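Local coordinates for protein diaminopimelate decarboxylase (Helicobacter pylori, PDB 2QGH) that catalyses the decarboxylation of meso-diaminopimelate to L-lysine, the last step of lysine biosynthesis, using pyridoxal-5'-phosphate as cofactor, at residues A64-S69 with D85-G90; I105-V110 with L123-L128. All coordinates share one frame; numbering follows the deposited sequence.

Contact 1. Residues A64-S69 with D85-G90. With PLP (pyridoxal-5'-phosphate), chain B.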
loop_
_atom_site.group_PDB
_atom_site.type_symbol
_atom_site.label_atom_id
_atom_site.label_comp_id
_atom_site.label_asym_id
_atom_site.label_seq_id
_atom_site.Cartn_x
_atom_site.Cartn_y
_atom_site.Cartn_z
ATOM N N ALA A 64 0.692 19.943 -2.574
ATOM C CA ALA A 64 1.347 18.683 -2.902
ATOM C C ALA A 64 0.278 17.611 -3.137
ATOM O O ALA A 64 -0.306 17.086 -2.186
ATOM C CB ALA A 64 2.277 18.276 -1.767
ATOM N N LEU A 65 0.028 17.304 -4.409
ATOM C CA LEU A 65 -0.990 16.324 -4.801
ATOM C C LEU A 65 -0.867 14.957 -4.141
ATOM O O LEU A 65 -1.873 14.319 -3.834
ATOM C CB LEU A 65 -1.019 16.169 -6.329
ATOM C CG LEU A 65 -1.849 17.208 -7.104
ATOM C CD1 LEU A 65 -1.359 18.612 -6.787
ATOM C CD2 LEU A 65 -1.761 16.935 -8.607
ATOM N N LYS A 66 0.362 14.511 -3.926
ATOM C CA LYS A 66 0.598 13.230 -3.276
ATOM C C LYS A 66 -0.278 13.074 -2.031
ATOM O O LYS A 66 -0.666 11.964 -1.682
ATOM C CB LYS A 66 2.070 13.117 -2.890
ATOM C CG LYS A 66 2.550 14.245 -1.986
ATOM C CD LYS A 66 4.041 14.164 -1.749
ATOM C CE LYS A 66 4.807 14.345 -3.056
ATOM N NZ LYS A 66 4.558 15.683 -3.661
ATOM N N ALA A 67 -0.596 14.178 -1.356
ATOM C CA ALA A 67 -1.438 14.103 -0.158
ATOM C C ALA A 67 -2.820 13.569 -0.526
ATOM O O ALA A 67 -3.327 12.633 0.097
ATOM C CB ALA A 67 -1.565 15.474 0.494
ATOM N N ASN A 68 -3.421 14.178 -1.546
ATOM C CA ASN A 68 -4.735 13.786 -2.038
ATOM C C ASN A 68 -4.920 14.459 -3.392
ATOM O O ASN A 68 -4.938 15.682 -3.481
ATOM C CB ASN A 68 -5.839 14.240 -1.081
ATOM C CG ASN A 68 -7.143 13.504 -1.318
ATOM O OD1 ASN A 68 -7.566 13.338 -2.455
ATOM N ND2 ASN A 68 -7.782 13.059 -0.246
ATOM N N SER A 69 -5.052 13.650 -4.438
ATOM C CA SER A 69 -5.190 14.146 -5.803
ATOM C C SER A 69 -6.592 14.059 -6.387
ATOM O O SER A 69 -6.754 14.197 -7.605
ATOM C CB SER A 69 -4.247 13.378 -6.732
ATOM O OG SER A 69 -2.904 13.562 -6.349
ATOM N N ASP A 85 2.169 21.015 -6.570
ATOM C CA ASP A 85 3.492 20.399 -6.479
ATOM C C ASP A 85 3.250 18.964 -6.927
ATOM O O ASP A 85 2.558 18.202 -6.255
ATOM C CB ASP A 85 4.016 20.434 -5.046
ATOM C CG ASP A 85 5.138 19.440 -4.812
ATOM O OD1 ASP A 85 6.081 19.388 -5.634
ATOM O OD2 ASP A 85 5.080 18.712 -3.794
ATOM N N CYS A 86 3.803 18.620 -8.085
ATOM C CA CYS A 86 3.624 17.297 -8.670
ATOM C C CYS A 86 4.900 16.470 -8.664
ATOM O O CYS A 86 6.006 17.020 -8.661
ATOM C CB CYS A 86 3.108 17.454 -10.098
ATOM S SG CYS A 86 1.569 18.420 -10.183
ATOM N N VAL A 87 4.750 15.147 -8.663
ATOM C CA VAL A 87 5.913 14.266 -8.662
ATOM C C VAL A 87 5.842 13.247 -9.797
ATOM O O VAL A 87 6.659 12.330 -9.875
ATOM C CB VAL A 87 6.070 13.546 -7.278
ATOM C CG1 VAL A 87 4.952 12.496 -7.075
ATOM C CG2 VAL A 87 7.450 12.921 -7.170
ATOM N N SER A 88 4.875 13.422 -10.692
ATOM C CA SER A 88 4.707 12.513 -11.827
ATOM C C SER A 88 3.866 13.156 -12.917
ATOM O O SER A 88 3.122 14.101 -12.657
ATOM C CB SER A 88 4.012 11.225 -11.385
ATOM O OG SER A 88 2.648 11.470 -11.075
ATOM N N ILE A 89 3.976 12.644 -14.138
ATOM C CA ILE A 89 3.185 13.183 -15.234
ATOM C C ILE A 89 1.721 12.976 -14.881
ATOM O O ILE A 89 0.872 13.804 -15.207
ATOM C CB ILE A 89 3.516 12.494 -16.593
ATOM C CG1 ILE A 89 2.612 13.058 -17.695
ATOM C CG2 ILE A 89 3.357 10.988 -16.485
ATOM C CD1 ILE A 89 2.708 14.579 -17.859
ATOM N N GLY A 90 1.431 11.878 -14.190
ATOM C CA GLY A 90 0.061 11.600 -13.782
ATOM C C GLY A 90 -0.512 12.710 -12.907
ATOM O O GLY A 90 -1.671 13.101 -13.067
HETATM N N1 PLP B . 7.011 18.861 -1.287
HETATM C C2 PLP B . 7.873 17.765 -1.500
HETATM C C2A PLP B . 9.006 17.870 -2.443
HETATM C C3 PLP B . 7.595 16.530 -0.788
HETATM O O3 PLP B . 8.394 15.418 -0.970
HETATM C C4 PLP B . 6.514 16.443 0.088
HETATM C C4A PLP B . 6.496 15.230 0.950
HETATM C C5 PLP B . 5.655 17.534 0.282
HETATM C C6 PLP B . 5.928 18.781 -0.400
HETATM C C5A PLP B . 4.359 17.510 0.973
HETATM O O4P PLP B . 4.581 17.599 2.362
HETATM P P PLP B . 3.473 17.572 3.319
HETATM O O1P PLP B . 2.218 16.699 3.011
HETATM O O2P PLP B . 3.060 19.105 3.434
HETATM O O3P PLP B . 4.091 17.021 4.661
HETATM O O HOH W 1 2.765 15.663 -5.447
#
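The carboxylate of Asp85 and the side chain of Lys66 come together over one face of the PLP ring. OD2 of Asp85 lies above the pyridine nitrogen rather than in the ring plane, 3.2 Å from N1, while CD of Lys66 passes over the same face at the C4 side, 3.8 Å from C4A. CB of Ala64 lies on the same side but beyond the ring edge, 3.5 Å from C5A. His205, another residue of the cofactor pocket, probably packs on the second face, as in related fold-type III decarboxylases. At the end of its chain, Lys66 NZ forms a salt bridge with Asp85 OD2 at 3.1 Å, although as a hydrogen bond it is weak. The bends of the lysine chain at chi3 and chi4 (63° and 62°) fold the amine back to the carboxylate and over the pyridine ring. Lys66 also touches the bound lysine and probably corresponds to the lysine that holds the cofactor as an internal aldimine in this family.

Behind these groups, the Asp85 carbonyl oxygen receives two donors. One is Leu65 N, at 3.3 Å with an N-H...O angle of 152°; the other is a water that also accepts from both Lys66 N and Lys66 NZ. Farther from the cofactor, Leu65 CD2 rests against Cys86 SG at 4.0 Å.

The contact joins the C-terminal ends of the neighbouring parallel strands 59-64 and 83-86 of the (beta/alpha)8 barrel. Leu65 reaches helices 71-79 and 89-97, and the second subunit packs Cys349 on Lys66 and Asn387 on Val87.

Contact 2. Residues I105-V110 with L123-L128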
loop_
_atom_site.group_PDB
_atom_site.type_symbol
_atom_site.label_atom_id
_atom_site.label_comp_id
_atom_site.label_asym_id
_atom_site.label_seq_id
_atom_site.Cartn_x
_atom_site.Cartn_y
_atom_site.Cartn_z
ATOM N N ILE A 105 2.468 25.156 -11.616
ATOM C CA ILE A 105 2.802 23.748 -11.423
ATOM C C ILE A 105 4.304 23.523 -11.335
ATOM O O ILE A 105 5.053 23.911 -12.229
ATOM C CB ILE A 105 2.247 22.879 -12.588
ATOM C CG1 ILE A 105 0.721 22.797 -12.490
ATOM C CG2 ILE A 105 2.852 21.462 -12.551
ATOM C CD1 ILE A 105 0.077 22.086 -13.665
ATOM N N VAL A 106 4.743 22.896 -10.253
ATOM C CA VAL A 106 6.156 22.599 -10.084
ATOM C C VAL A 106 6.295 21.076 -10.061
ATOM O O VAL A 106 5.478 20.374 -9.470
ATOM C CB VAL A 106 6.721 23.245 -8.797
ATOM C CG1 VAL A 106 6.648 24.752 -8.917
ATOM C CG2 VAL A 106 5.944 22.785 -7.582
ATOM N N PHE A 107 7.336 20.577 -10.719
ATOM C CA PHE A 107 7.569 19.140 -10.855
ATOM C C PHE A 107 8.839 18.668 -10.150
ATOM O O PHE A 107 9.949 18.967 -10.585
ATOM C CB PHE A 107 7.628 18.827 -12.357
ATOM C CG PHE A 107 7.681 17.366 -12.703
ATOM C CD1 PHE A 107 7.494 16.375 -11.738
ATOM C CD2 PHE A 107 7.896 16.983 -14.025
ATOM C CE1 PHE A 107 7.519 15.027 -12.085
ATOM C CE2 PHE A 107 7.922 15.635 -14.387
ATOM C CZ PHE A 107 7.733 14.651 -13.407
ATOM N N SER A 108 8.659 17.943 -9.050
ATOM C CA SER A 108 9.772 17.384 -8.284
ATOM C C SER A 108 9.888 15.908 -8.641
ATOM O O SER A 108 9.085 15.390 -9.412
ATOM C CB SER A 108 9.520 17.522 -6.779
ATOM O OG SER A 108 9.917 18.801 -6.304
ATOM N N GLY A 109 10.883 15.230 -8.086
ATOM C CA GLY A 109 11.038 13.820 -8.378
ATOM C C GLY A 109 12.457 13.405 -8.699
ATOM O O GLY A 109 13.109 13.963 -9.592
ATOM N N VAL A 110 12.939 12.411 -7.962
ATOM C CA VAL A 110 14.279 11.897 -8.166
ATOM C C VAL A 110 14.277 10.921 -9.346
ATOM O O VAL A 110 15.321 10.631 -9.934
ATOM C CB VAL A 110 14.782 11.172 -6.896
ATOM C CG1 VAL A 110 14.016 9.878 -6.681
ATOM C CG2 VAL A 110 16.253 10.901 -7.009
ATOM N N LEU A 123 4.303 21.283 -21.615
ATOM C CA LEU A 123 3.118 21.779 -20.935
ATOM C C LEU A 123 3.341 23.130 -20.268
ATOM O O LEU A 123 2.444 23.692 -19.637
ATOM C CB LEU A 123 2.654 20.739 -19.916
ATOM C CG LEU A 123 2.198 19.437 -20.576
ATOM C CD1 LEU A 123 1.959 18.369 -19.517
ATOM C CD2 LEU A 123 0.936 19.702 -21.393
ATOM N N ASN A 124 4.553 23.644 -20.405
ATOM C CA ASN A 124 4.903 24.953 -19.867
ATOM C C ASN A 124 4.642 25.159 -18.382
ATOM O O ASN A 124 4.083 26.182 -17.987
ATOM C CB ASN A 124 4.173 26.038 -20.665
ATOM C CG ASN A 124 4.385 25.891 -22.163
ATOM O OD1 ASN A 124 5.520 25.865 -22.639
ATOM N ND2 ASN A 124 3.292 25.790 -22.913
ATOM N N ILE A 125 5.048 24.203 -17.553
ATOM C CA ILE A 125 4.850 24.344 -16.118
ATOM C C ILE A 125 5.858 25.353 -15.560
ATOM O O ILE A 125 6.716 25.839 -16.297
ATOM C CB ILE A 125 4.988 22.986 -15.406
ATOM C CG1 ILE A 125 6.367 22.378 -15.653
ATOM C CG2 ILE A 125 3.908 22.057 -15.906
ATOM C CD1 ILE A 125 6.659 21.191 -14.743
ATOM N N LEU A 126 5.767 25.683 -14.273
ATOM C CA LEU A 126 6.687 26.683 -13.706
ATOM C C LEU A 126 8.152 26.265 -13.808
ATOM O O LEU A 126 8.985 26.989 -14.348
ATOM C CB LEU A 126 6.349 26.985 -12.248
ATOM C CG LEU A 126 6.313 28.475 -11.864
ATOM C CD1 LEU A 126 6.338 28.605 -10.356
ATOM C CD2 LEU A 126 7.492 29.212 -12.462
ATOM N N PHE A 127 8.480 25.103 -13.271
ATOM C CA PHE A 127 9.851 24.647 -13.375
ATOM C C PHE A 127 9.976 23.202 -12.967
ATOM O O PHE A 127 9.064 22.644 -12.345
ATOM C CB PHE A 127 10.800 25.534 -12.535
ATOM C CG PHE A 127 10.492 25.575 -11.044
ATOM C CD1 PHE A 127 10.480 24.415 -10.276
ATOM C CD2 PHE A 127 10.299 26.793 -10.402
ATOM C CE1 PHE A 127 10.286 24.470 -8.893
ATOM C CE2 PHE A 127 10.104 26.860 -9.019
ATOM C CZ PHE A 127 10.098 25.695 -8.264
ATOM N N LEU A 128 11.090 22.595 -13.367
ATOM C CA LEU A 128 11.393 21.217 -13.015
ATOM C C LEU A 128 12.401 21.312 -11.877
ATOM O O LEU A 128 13.418 21.992 -11.997
ATOM C CB LEU A 128 12.007 20.462 -14.198
ATOM C CG LEU A 128 11.059 19.699 -15.132
ATOM C CD1 LEU A 128 10.238 20.667 -15.955
ATOM C CD2 LEU A 128 11.865 18.803 -16.048
#
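Ile105 and Ile125 pack closely where the two segments first meet, their side chains crossing at about a right angle with CG2 against CG2 at 3.6 Å. The carbonyl oxygen of Ile105 takes part in the tight packing: Leu126 N donates to it at 2.8 Å, in the carbonyl plane but bent to an N-H...O angle of 136°, and CB of Ile125 lies 3.3 Å from it. With CG1 of Ile125 set between its backbone N and carbonyl carbon (chi1 59°), the chain carries CD1 across to Phe107 CB, at 3.5 Å. Beyond this, the straight bond from Phe107 N to Phe127 O (3.1 Å, 168°) joins the strands in parallel register.

On the other side of the sheet, Val106 and Phe127 run side by side. CG1 of Val106 stands over one face of the Phe127 ring, 3.8 Å from its centroid and shifted toward the rim, in a CH-pi contact. Back on the face of Phe107 and Leu128, packing is slacker: their nearest side-chain atoms, CD2 and CG, are 4.3 Å apart. Solvent is reached at the start of 123-128, where exposed Asn124 ends helix 114-122 in a Schellman motif and turns the chain into the buried strand.

The contact pairs the two strands of the beta-alpha-beta unit formed by strand 105-107, helix 114-122 and strand 127-130. The side chains that touch across it are all apolar and the hydrogen bonds are backbone to backbone, so polar pairing aligns the strands while aliphatic and aromatic carbon fills both faces of the sheet.

Both contacts belong to the same eight-stranded parallel barrel, with centres 11 Å apart, and they join edge to edge through strands 83-86 and 105-107. Backbone pairs link them, Cys86 N to Val106 O and Cys86 O to Ser108 N, each 2.8 Å long and probably hydrogen-bonded. Phe107 CE1 also packs against Ser88 N at 3.4 Å, where helix 89-97 begins. Contact 1 lies directly on the cofactor, whereas in contact 2 the side chain of Val106 stays about 7 Å from PLP. Val106 and Ser108 nevertheless touch Asp85, so 105-110 forms second-shell packing behind a residue of the PLP pocket.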